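Local structure of RNA-dependent RNA Polymerase (Bombyx mori cytoplasmic polyhedrosis virus, 6TZ0) at residues A[208-213]-A[229-234]; A[220-225]-A[332-337]; A[338-343]-A[735-740]. The protein catalyses RNA-templated RNA synthesis, transcribing and replicating the double-stranded RNA genome of the virus. All coordinates share one frame; numbering follows the deposited sequence.

Interaction 1: residues A[208-213]-A[229-234]; sequences YTCCQV and VAMNHF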
loop_
_atom_site.group_PDB
_atom_site.type_symbol
_atom_site.label_atom_id
_atom_site.label_comp_id
_atom_site.label_asym_id
_atom_site.label_seq_id
_atom_site.Cartn_x
_atom_site.Cartn_y
_atom_site.Cartn_z
ATOM N N TYR A 208 25.725 -12.203 7.428
ATOM C CA TYR A 208 25.064 -11.704 6.232
ATOM C C TYR A 208 25.877 -10.605 5.566
ATOM O O TYR A 208 25.873 -10.489 4.335
ATOM C CB TYR A 208 23.673 -11.189 6.583
ATOM C CG TYR A 208 22.777 -12.197 7.261
ATOM C CD1 TYR A 208 22.344 -13.326 6.586
ATOM C CD2 TYR A 208 22.300 -11.977 8.545
ATOM C CE1 TYR A 208 21.518 -14.243 7.192
ATOM C CE2 TYR A 208 21.459 -12.885 9.156
ATOM C CZ TYR A 208 21.071 -14.014 8.473
ATOM O OH TYR A 208 20.233 -14.928 9.060
ATOM N N THR A 209 26.581 -9.801 6.364
ATOM C CA THR A 209 27.470 -8.779 5.815
ATOM C C THR A 209 28.622 -9.403 5.030
ATOM O O THR A 209 28.951 -8.943 3.928
ATOM C CB THR A 209 28.006 -7.902 6.944
ATOM O OG1 THR A 209 26.906 -7.352 7.679
ATOM C CG2 THR A 209 28.842 -6.767 6.399
ATOM N N CYS A 210 29.239 -10.456 5.577
ATOM C CA CYS A 210 30.272 -11.193 4.859
ATOM C C CYS A 210 29.723 -11.881 3.617
ATOM O O CYS A 210 30.425 -11.958 2.602
ATOM C CB CYS A 210 30.928 -12.224 5.778
ATOM S SG CYS A 210 31.968 -11.552 7.083
ATOM N N CYS A 211 28.478 -12.369 3.674
ATOM C CA CYS A 211 27.847 -12.937 2.483
ATOM C C CYS A 211 27.661 -11.889 1.390
ATOM O O CYS A 211 27.888 -12.170 0.207
ATOM C CB CYS A 211 26.506 -13.576 2.837
ATOM S SG CYS A 211 26.600 -15.120 3.747
ATOM N N GLN A 212 27.298 -10.664 1.768
ATOM C CA GLN A 212 27.129 -9.613 0.768
ATOM C C GLN A 212 28.466 -9.152 0.196
ATOM O O GLN A 212 28.566 -8.863 -1.002
ATOM C CB GLN A 212 26.372 -8.432 1.367
ATOM C CG GLN A 212 26.008 -7.378 0.348
ATOM C CD GLN A 212 25.022 -7.895 -0.673
ATOM O OE1 GLN A 212 24.074 -8.601 -0.336
ATOM N NE2 GLN A 212 25.242 -7.552 -1.933
ATOM N N VAL A 213 29.507 -9.083 1.028
ATOM C CA VAL A 213 30.816 -8.672 0.523
ATOM C C VAL A 213 31.393 -9.743 -0.400
ATOM O O VAL A 213 31.985 -9.432 -1.443
ATOM C CB VAL A 213 31.752 -8.325 1.697
ATOM C CG1 VAL A 213 33.164 -8.070 1.229
ATOM C CG2 VAL A 213 31.246 -7.085 2.388
ATOM N N VAL A 229 38.604 -2.720 2.650
ATOM C CA VAL A 229 38.109 -1.368 2.924
ATOM C C VAL A 229 36.634 -1.395 3.330
ATOM O O VAL A 229 36.221 -0.725 4.292
ATOM C CB VAL A 229 38.341 -0.469 1.694
ATOM C CG1 VAL A 229 37.767 0.919 1.914
ATOM C CG2 VAL A 229 39.814 -0.384 1.372
ATOM N N ALA A 230 35.836 -2.219 2.643
ATOM C CA ALA A 230 34.415 -2.351 2.946
ATOM C C ALA A 230 34.182 -2.921 4.340
ATOM O O ALA A 230 33.401 -2.363 5.119
ATOM C CB ALA A 230 33.743 -3.226 1.891
ATOM N N MET A 231 34.866 -4.023 4.681
ATOM C CA MET A 231 34.668 -4.652 5.986
ATOM C C MET A 231 35.175 -3.777 7.129
ATOM O O MET A 231 34.570 -3.758 8.211
ATOM C CB MET A 231 35.343 -6.020 6.021
ATOM C CG MET A 231 34.674 -7.064 5.155
ATOM S SD MET A 231 32.958 -7.335 5.619
ATOM C CE MET A 231 33.138 -8.044 7.247
ATOM N N ASN A 232 36.265 -3.034 6.905
ATOM C CA ASN A 232 36.737 -2.097 7.921
ATOM C C ASN A 232 35.724 -0.987 8.155
ATOM O O ASN A 232 35.489 -0.587 9.303
ATOM C CB ASN A 232 38.078 -1.486 7.521
ATOM C CG ASN A 232 39.201 -2.485 7.508
ATOM O OD1 ASN A 232 39.226 -3.420 8.298
ATOM N ND2 ASN A 232 40.171 -2.264 6.637
ATOM N N HIS A 233 35.088 -0.500 7.083
ATOM C CA HIS A 233 34.073 0.536 7.247
ATOM C C HIS A 233 32.823 0.002 7.946
ATOM O O HIS A 233 32.209 0.715 8.748
ATOM C CB HIS A 233 33.726 1.150 5.891
ATOM C CG HIS A 233 32.704 2.243 5.966
ATOM N ND1 HIS A 233 32.943 3.439 6.609
ATOM C CD2 HIS A 233 31.457 2.336 5.450
ATOM C CE1 HIS A 233 31.877 4.210 6.509
ATOM N NE2 HIS A 233 30.964 3.567 5.805
ATOM N N PHE A 234 32.434 -1.246 7.670
ATOM C CA PHE A 234 31.252 -1.786 8.341
ATOM C C PHE A 234 31.506 -2.006 9.829
ATOM O O PHE A 234 30.632 -1.726 10.659
ATOM C CB PHE A 234 30.775 -3.091 7.701
ATOM C CG PHE A 234 30.162 -2.926 6.338
ATOM C CD1 PHE A 234 29.054 -2.116 6.158
ATOM C CD2 PHE A 234 30.597 -3.688 5.271
ATOM C CE1 PHE A 234 28.467 -1.986 4.914
ATOM C CE2 PHE A 234 30.010 -3.567 4.025
ATOM C CZ PHE A 234 28.942 -2.719 3.851
#
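M231 reaches its two partners by folding up: CG stands beside the backbone N, and the next two bonds turn the same way (chi2 -59°, chi3 -66°), swinging SD and CE toward helix 206-218. The sulfur comes to 3.7 Å from CG2 of V213, while the terminal methyl CE lies 3.7 Å from SG of C210, so one flexible thioether serves two residues almost a helical turn apart. On T209 the first torsion sorts the branches. CG2 is anti to the backbone N and takes up the apolar work, whereas OG1 is turned back to the carbonyl O of T205 and probably also bonds to OD1 of D341.

That methyl, T209 CG2, approaches the F234 ring off-centre in a CH-pi contact, 4.2 Å from the ring centroid, and its nearest ring atom is CD2 at 3.7 Å. V213 and F234 run past one another in opposite directions, with CG2 of V213 4.1 Å from CE2 of the ring. No hydrogen bond crosses between the segments; sulfur, methyl and aromatic carbon do all the joining. Y242 of helix 242-248 packs against both T209 and F234, and Y170 of helix 166-175 touches M231.

The axes of segments 208-213 and 229-234 run nearly antiparallel, at 155°, and come within 10.9 Å of each other, a spacing bridged by the larger side chains. Helices 206-218 and 224-237 follow one another in the chain with a short connection, which makes this the apolar seam of an antiparallel helical hairpin in the N-terminal region of the polymerase.

Interaction 2: residues A[220-225]-A[332-337]; sequences GILTHV and YAACRA
I221, by its CG2 methyl, and L222, by its two end methyls, pack on the alanine-lined side of helix 325-339, meeting A333, A334 and A337. They belong to a tight helix-to-helix turn with recognisable signals at both ends: a Schellman motif, in which G220 adopts a positive phi of 83°, closes the preceding helix, and T223 is the N-cap of helix 224-237. The T223 side chain caps a backbone N early in that helix while E226 OE1 accepts the N-H of T223, the reciprocal pattern of a capping box.

The contact itself is apolar. CG2 of I221, anti to its backbone N, sits between two alanines one turn apart, 4.0 Å from CB of A333 and 4.1 Å from CB of A337. It also rests on the helix backbone near the A333 carbonyl. L222 spreads its two methyls over neighbouring alanines: CD2 goes to A334 CB at 4.1 Å, CD1 to A337 CB. Small side chains let the turn come close, and the CA atoms of I221 and A334 are 5.7 Å apart.

Polar bonding is kept within the helix or sent to other partners. S60 OG bonds to the carbonyl O of I221. R336 folds over Y332, its CG above one face of the ring, and its guanidinium makes a cation-pi contact with F735. NH1 of R336 reaches Y332 OH at 3.1 Å, with the hydroxyl oxygen close to the guanidinium plane.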
loop_
_atom_site.group_PDB
_atom_site.type_symbol
_atom_site.label_atom_id
_atom_site.label_comp_id
_atom_site.label_asym_id
_atom_site.label_seq_id
_atom_site.Cartn_x
_atom_site.Cartn_y
_atom_site.Cartn_z
ATOM N N GLY A 220 32.444 -8.992 -9.394
ATOM C CA GLY A 220 33.418 -8.152 -10.048
ATOM C C GLY A 220 33.359 -6.699 -9.649
ATOM O O GLY A 220 34.051 -5.876 -10.254
ATOM N N ILE A 221 32.550 -6.358 -8.650
ATOM C CA ILE A 221 32.425 -4.976 -8.206
ATOM C C ILE A 221 33.537 -4.623 -7.227
ATOM O O ILE A 221 34.192 -3.583 -7.353
ATOM C CB ILE A 221 31.031 -4.759 -7.597
ATOM C CG1 ILE A 221 29.967 -4.952 -8.676
ATOM C CG2 ILE A 221 30.917 -3.395 -6.949
ATOM C CD1 ILE A 221 28.584 -5.077 -8.143
ATOM N N LEU A 222 33.778 -5.481 -6.247
ATOM C CA LEU A 222 34.841 -5.271 -5.280
ATOM C C LEU A 222 35.986 -6.232 -5.545
ATOM O O LEU A 222 35.767 -7.394 -5.891
ATOM C CB LEU A 222 34.341 -5.461 -3.851
ATOM C CG LEU A 222 33.354 -4.445 -3.295
ATOM C CD1 LEU A 222 32.926 -4.875 -1.915
ATOM C CD2 LEU A 222 33.975 -3.073 -3.248
ATOM N N THR A 223 37.205 -5.737 -5.389
ATOM C CA THR A 223 38.380 -6.590 -5.375
ATOM C C THR A 223 38.624 -7.040 -3.935
ATOM O O THR A 223 37.796 -6.816 -3.049
ATOM C CB THR A 223 39.571 -5.855 -5.981
ATOM O OG1 THR A 223 39.897 -4.715 -5.181
ATOM C CG2 THR A 223 39.233 -5.388 -7.377
ATOM N N HIS A 224 39.759 -7.685 -3.676
ATOM C CA HIS A 224 40.017 -8.162 -2.321
ATOM C C HIS A 224 40.445 -7.028 -1.397
ATOM O O HIS A 224 40.041 -6.988 -0.226
ATOM C CB HIS A 224 41.060 -9.275 -2.350
ATOM C CG HIS A 224 40.582 -10.524 -3.017
ATOM N ND1 HIS A 224 39.693 -11.391 -2.422
ATOM C CD2 HIS A 224 40.853 -11.046 -4.235
ATOM C CE1 HIS A 224 39.445 -12.397 -3.239
ATOM N NE2 HIS A 224 40.135 -12.212 -4.347
ATOM N N VAL A 225 41.223 -6.079 -1.916
ATOM C CA VAL A 225 41.637 -4.941 -1.106
ATOM C C VAL A 225 40.448 -4.023 -0.854
ATOM O O VAL A 225 40.297 -3.442 0.231
ATOM C CB VAL A 225 42.783 -4.195 -1.808
ATOM C CG1 VAL A 225 43.525 -3.338 -0.824
ATOM C CG2 VAL A 225 43.695 -5.148 -2.528
ATOM N N TYR A 332 31.832 4.125 -8.363
ATOM C CA TYR A 332 30.527 4.357 -7.762
ATOM C C TYR A 332 29.860 3.051 -7.364
ATOM O O TYR A 332 29.265 2.967 -6.287
ATOM C CB TYR A 332 29.631 5.139 -8.717
ATOM C CG TYR A 332 28.294 5.489 -8.114
ATOM C CD1 TYR A 332 28.191 6.480 -7.154
ATOM C CD2 TYR A 332 27.140 4.820 -8.493
ATOM C CE1 TYR A 332 26.979 6.801 -6.597
ATOM C CE2 TYR A 332 25.925 5.131 -7.937
ATOM C CZ TYR A 332 25.848 6.129 -7.000
ATOM O OH TYR A 332 24.630 6.439 -6.447
ATOM N N ALA A 333 29.955 2.021 -8.211
ATOM C CA ALA A 333 29.433 0.710 -7.832
ATOM C C ALA A 333 30.190 0.127 -6.646
ATOM O O ALA A 333 29.587 -0.534 -5.787
ATOM C CB ALA A 333 29.493 -0.251 -9.016
ATOM N N ALA A 334 31.501 0.390 -6.567
ATOM C CA ALA A 334 32.272 -0.037 -5.403
ATOM C C ALA A 334 31.795 0.652 -4.128
ATOM O O ALA A 334 31.638 0.001 -3.096
ATOM C CB ALA A 334 33.759 0.221 -5.630
ATOM N N CYS A 335 31.524 1.957 -4.185
ATOM C CA CYS A 335 31.021 2.642 -2.994
ATOM C C CYS A 335 29.584 2.250 -2.653
ATOM O O CYS A 335 29.194 2.317 -1.481
ATOM C CB CYS A 335 31.135 4.151 -3.163
ATOM S SG CYS A 335 32.831 4.729 -3.145
ATOM N N ARG A 336 28.788 1.842 -3.647
ATOM C CA ARG A 336 27.481 1.257 -3.353
ATOM C C ARG A 336 27.632 -0.055 -2.599
ATOM O O ARG A 336 26.852 -0.347 -1.687
ATOM C CB ARG A 336 26.675 1.027 -4.639
ATOM C CG ARG A 336 26.261 2.283 -5.370
ATOM C CD ARG A 336 25.383 3.095 -4.488
ATOM N NE ARG A 336 24.087 2.471 -4.249
ATOM C CZ ARG A 336 22.961 2.871 -4.820
ATOM N NH1 ARG A 336 22.969 3.933 -5.606
ATOM N NH2 ARG A 336 21.825 2.250 -4.558
ATOM N N ALA A 337 28.632 -0.857 -2.966
ATOM C CA ALA A 337 28.903 -2.077 -2.213
ATOM C C ALA A 337 29.499 -1.779 -0.842
ATOM O O ALA A 337 29.356 -2.583 0.082
ATOM C CB ALA A 337 29.834 -2.985 -3.006
#

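Interaction 3: residues A[338-343]-A[735-740]; sequences MTNDGT and FADRIS
N340, the first residue beyond helix 325-339, faces D737 across the contact. Its CB lies 3.3 Å from OD2 of D737. CG, anti to the backbone N (chi1 -168°), is 3.4 Å from the carbonyl O of D737. OD1 turns back on its own chain, accepting weak bonds from the N-H groups of D341 and G342; the second, at 3.3 Å, has the pattern of an Asx turn. ND2 points the other way, toward the D737 carbonyl, where the modelled approach is badly angled and doubtful, and CD of R738 at 3.8 Å. The two side chains run alongside in opposite senses, amide and carboxylate planes 33° apart. D737 OD2 also stands 2.9 Å from N340 O, two acceptors with no hydrogen bond.

S740 approaches G342, its OG bonded to T743. The R738 side chain is about 9 Å from that of D681, a magnesium-binding residue with no metal modelled here.

The chemistry is that of two polar loops packed without a clear hydrogen bond between them: weak bonds inside 338-343 are consistent with a turn at N340, and K246, by a salt bridge, and Y242, by a hydrogen bond, probably offset the buried carboxylate of D341.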
loop_
_atom_site.group_PDB
_atom_site.type_symbol
_atom_site.label_atom_id
_atom_site.label_comp_id
_atom_site.label_asym_id
_atom_site.label_seq_id
_atom_site.Cartn_x
_atom_site.Cartn_y
_atom_site.Cartn_z
ATOM N N MET A 338 30.176 -0.642 -0.693
ATOM C CA MET A 338 30.812 -0.316 0.579
ATOM C C MET A 338 29.858 0.318 1.577
ATOM O O MET A 338 30.096 0.224 2.783
ATOM C CB MET A 338 31.999 0.615 0.361
ATOM C CG MET A 338 33.186 -0.063 -0.269
ATOM S SD MET A 338 34.556 1.039 -0.625
ATOM C CE MET A 338 35.631 -0.095 -1.483
ATOM N N THR A 339 28.801 0.983 1.124
ATOM C CA THR A 339 27.881 1.625 2.056
ATOM C C THR A 339 26.598 0.840 2.295
ATOM O O THR A 339 26.038 0.910 3.389
ATOM C CB THR A 339 27.531 3.035 1.574
ATOM O OG1 THR A 339 27.071 2.979 0.222
ATOM C CG2 THR A 339 28.727 3.957 1.667
ATOM N N ASN A 340 26.104 0.106 1.303
ATOM C CA ASN A 340 24.914 -0.708 1.494
ATOM C C ASN A 340 25.314 -2.108 1.935
ATOM O O ASN A 340 26.349 -2.642 1.533
ATOM C CB ASN A 340 24.076 -0.777 0.214
ATOM C CG ASN A 340 22.684 -1.363 0.442
ATOM O OD1 ASN A 340 22.312 -1.713 1.559
ATOM N ND2 ASN A 340 21.911 -1.469 -0.630
ATOM N N ASP A 341 24.461 -2.703 2.763
ATOM C CA ASP A 341 24.760 -3.953 3.442
ATOM C C ASP A 341 24.034 -5.148 2.849
ATOM O O ASP A 341 24.501 -6.278 3.007
ATOM C CB ASP A 341 24.362 -3.833 4.911
ATOM C CG ASP A 341 25.025 -4.853 5.791
ATOM O OD1 ASP A 341 25.922 -5.577 5.322
ATOM O OD2 ASP A 341 24.633 -4.938 6.969
ATOM N N GLY A 342 22.895 -4.937 2.202
ATOM C CA GLY A 342 22.099 -6.017 1.691
ATOM C C GLY A 342 21.009 -6.489 2.629
ATOM O O GLY A 342 19.939 -6.877 2.162
ATOM N N THR A 343 21.246 -6.450 3.938
ATOM C CA THR A 343 20.252 -6.921 4.894
ATOM C C THR A 343 19.065 -5.972 4.954
ATOM O O THR A 343 19.184 -4.775 4.688
ATOM C CB THR A 343 20.856 -7.041 6.291
ATOM O OG1 THR A 343 21.227 -5.741 6.765
ATOM C CG2 THR A 343 22.081 -7.900 6.253
ATOM N N PHE A 735 21.881 -0.797 -9.832
ATOM C CA PHE A 735 22.123 -0.819 -8.390
ATOM C C PHE A 735 22.066 -2.282 -7.948
ATOM O O PHE A 735 21.000 -2.803 -7.616
ATOM C CB PHE A 735 21.091 0.030 -7.630
ATOM C CG PHE A 735 21.165 1.517 -7.904
ATOM C CD1 PHE A 735 22.272 2.097 -8.503
ATOM C CD2 PHE A 735 20.105 2.335 -7.545
ATOM C CE1 PHE A 735 22.311 3.457 -8.750
ATOM C CE2 PHE A 735 20.142 3.695 -7.781
ATOM C CZ PHE A 735 21.244 4.255 -8.383
ATOM N N ALA A 736 23.223 -2.946 -7.945
ATOM C CA ALA A 736 23.273 -4.365 -7.622
ATOM C C ALA A 736 23.152 -4.640 -6.134
ATOM O O ALA A 736 22.856 -5.776 -5.751
ATOM C CB ALA A 736 24.569 -4.989 -8.131
ATOM N N ASP A 737 23.368 -3.643 -5.289
ATOM C CA ASP A 737 23.332 -3.857 -3.855
ATOM C C ASP A 737 21.952 -3.571 -3.274
ATOM O O ASP A 737 21.811 -3.417 -2.058
ATOM C CB ASP A 737 24.409 -3.008 -3.185
ATOM C CG ASP A 737 24.891 -3.602 -1.876
ATOM O OD1 ASP A 737 24.342 -4.636 -1.442
ATOM O OD2 ASP A 737 25.850 -3.059 -1.298
ATOM N N ARG A 738 20.934 -3.499 -4.121
ATOM C CA ARG A 738 19.550 -3.409 -3.692
ATOM C C ARG A 738 18.842 -4.748 -3.763
ATOM O O ARG A 738 17.671 -4.840 -3.384
ATOM C CB ARG A 738 18.811 -2.383 -4.548
ATOM C CG ARG A 738 19.392 -0.998 -4.443
ATOM C CD ARG A 738 19.168 -0.448 -3.063
ATOM N NE ARG A 738 17.746 -0.307 -2.785
ATOM C CZ ARG A 738 17.056 0.805 -3.001
ATOM N NH1 ARG A 738 15.760 0.849 -2.723
ATOM N NH2 ARG A 738 17.671 1.883 -3.464
ATOM N N ILE A 739 19.526 -5.780 -4.245
ATOM C CA ILE A 739 18.988 -7.129 -4.343
ATOM C C ILE A 739 19.766 -8.005 -3.379
ATOM O O ILE A 739 20.993 -8.112 -3.482
ATOM C CB ILE A 739 19.086 -7.664 -5.773
ATOM C CG1 ILE A 739 18.247 -6.795 -6.698
ATOM C CG2 ILE A 739 18.649 -9.116 -5.831
ATOM C CD1 ILE A 739 18.556 -7.008 -8.122
ATOM N N SER A 740 19.061 -8.634 -2.449
ATOM C CA SER A 740 19.684 -9.446 -1.414
ATOM C C SER A 740 19.421 -10.908 -1.725
ATOM O O SER A 740 18.278 -11.368 -1.661
ATOM C CB SER A 740 19.147 -9.088 -0.036
ATOM O OG SER A 740 19.817 -9.829 0.963
#

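In the fold
All three contacts are buried, yet their chemistry differs with place in the fold. Interactions 1 and 2 lie some 23 to 24 Å from the centre of the chain, interaction 3 about 14 Å from it and nearer the catalytic metal site. Interaction 1 uses helix 224-237, and interaction 2 the turn leading into it. Helix 325-339 runs through the last two, giving an alanine side to interaction 2 and its C-terminal exit to interaction 3. The seams also meet directly: F234 CZ packs against the carbonyl oxygens of both A337 and M338, and interactions 1 and 3 meet at T209 and D341. Sulfur and aromatic packing in interaction 1 and aliphatic packing on alanines in interaction 2 thus contrast with polar loop packing in interaction 3.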